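PDB 2QHQ: type III effector from Vibrio parahaemolyticus, which is of unknown function but belongs to the HopJ family of type III effectors, and so may be delivered into host cells by a type III secretion system. Local coordinates for the interface of chains A and B. Numbering follows the deposited sequence. Chains: chain A/B, Unknown function protein VPA0580.

The interface of chains A and B. Residues chain A 118-119; chain B 72, 122-124.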
loop_
_atom_site.group_PDB
_atom_site.type_symbol
_atom_site.label_atom_id
_atom_site.label_comp_id
_atom_site.label_asym_id
_atom_site.label_seq_id
_atom_site.Cartn_x
_atom_site.Cartn_y
_atom_site.Cartn_z
ATOM N N GLU A 118 0.964 10.224 0.081
ATOM C CA GLU A 118 2.012 11.007 0.780
ATOM C C GLU A 118 2.158 10.584 2.236
ATOM O O GLU A 118 3.245 10.645 2.828
ATOM C CB GLU A 118 1.702 12.497 0.716
ATOM C CG GLU A 118 1.828 13.083 -0.699
ATOM C CD GLU A 118 1.854 14.614 -0.731
ATOM O OE1 GLU A 118 1.986 15.227 0.346
ATOM O OE2 GLU A 118 1.747 15.199 -1.839
ATOM N N THR A 119 1.040 10.191 2.829
ATOM C CA THR A 119 1.001 9.746 4.204
ATOM C C THR A 119 0.023 8.583 4.294
ATOM O O THR A 119 -0.781 8.356 3.381
ATOM C CB THR A 119 0.547 10.880 5.175
ATOM O OG1 THR A 119 -0.720 11.382 4.744
ATOM C CG2 THR A 119 1.527 12.035 5.177
ATOM N N LEU B 72 2.866 2.928 0.928
ATOM C CA LEU B 72 2.514 4.266 0.438
ATOM C C LEU B 72 2.422 4.299 -1.089
ATOM O O LEU B 72 1.576 4.989 -1.639
ATOM C CB LEU B 72 3.492 5.325 0.947
ATOM C CG LEU B 72 3.444 5.653 2.458
ATOM C CD1 LEU B 72 4.465 6.758 2.763
ATOM C CD2 LEU B 72 2.052 6.111 2.845
ATOM N N LEU B 122 6.356 6.366 7.682
ATOM C CA LEU B 122 6.851 7.340 6.692
ATOM C C LEU B 122 5.838 8.428 6.383
ATOM O O LEU B 122 4.647 8.145 6.220
ATOM C CB LEU B 122 7.224 6.655 5.359
ATOM C CG LEU B 122 8.393 5.660 5.333
ATOM C CD1 LEU B 122 8.506 5.036 3.931
ATOM C CD2 LEU B 122 9.731 6.331 5.785
ATOM N N THR B 123 6.325 9.667 6.284
ATOM C CA THR B 123 5.517 10.786 5.784
ATOM C C THR B 123 6.301 11.505 4.713
ATOM O O THR B 123 7.488 11.761 4.880
ATOM C CB THR B 123 5.123 11.817 6.885
ATOM O OG1 THR B 123 6.287 12.233 7.621
ATOM C CG2 THR B 123 4.079 11.225 7.833
ATOM N N ALA B 124 5.640 11.812 3.593
ATOM C CA ALA B 124 6.331 12.489 2.485
ATOM C C ALA B 124 6.897 13.818 2.947
ATOM O O ALA B 124 6.190 14.583 3.613
ATOM C CB ALA B 124 5.367 12.697 1.303
#
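In this HopJ-family protein the C-terminal tail of chain B, with B:Thr123 at the end of strand 122-123 and B:Ala124 just beyond it, meets A:Glu118 and A:Thr119 in the loop that follows strand 115-117 of chain A. The patch hides 138 Å² and is part of an interface, without exact two-fold symmetry, of the deposited two-chain assembly, which may not be the biological one. A backbone hydrogen bond joins the two segments: B:Ala124 N donates to the carbonyl A:Glu118 O at 2.8 Å. The bond is fairly straight, 154° at the hydrogen, and the donor is tilted 17° from the carbonyl plane. Because only main-chain atoms take part, this bond reads no side-chain identity.

Apolar groups pack around it. The methyl of B:Ala124 lies beside the root of the glutamate side chain, with CB 3.7 Å from A:Glu118 CB. Beyond CG that chain runs extended, carrying its carboxylate away from the B:Leu72 side of the patch. The two threonines meet through their methyls, A:Thr119 CG2 and B:Thr123 CG2 being 3.8 Å apart, and their side chains cross obliquely. In both, OG1 sits between the backbone N and the carbonyl carbon (chi1 56° in A:Thr119), which puts CG2 anti to the carbonyl carbon and facing the partner. Opposite this methyl pair, B:Leu72 at the end of helix 67-72 turns its two methyls to the A:Glu118–A:Thr119 backbone, CD2 lying 3.5 Å from A:Thr119 C and CD1 on the side of A:Glu118 O.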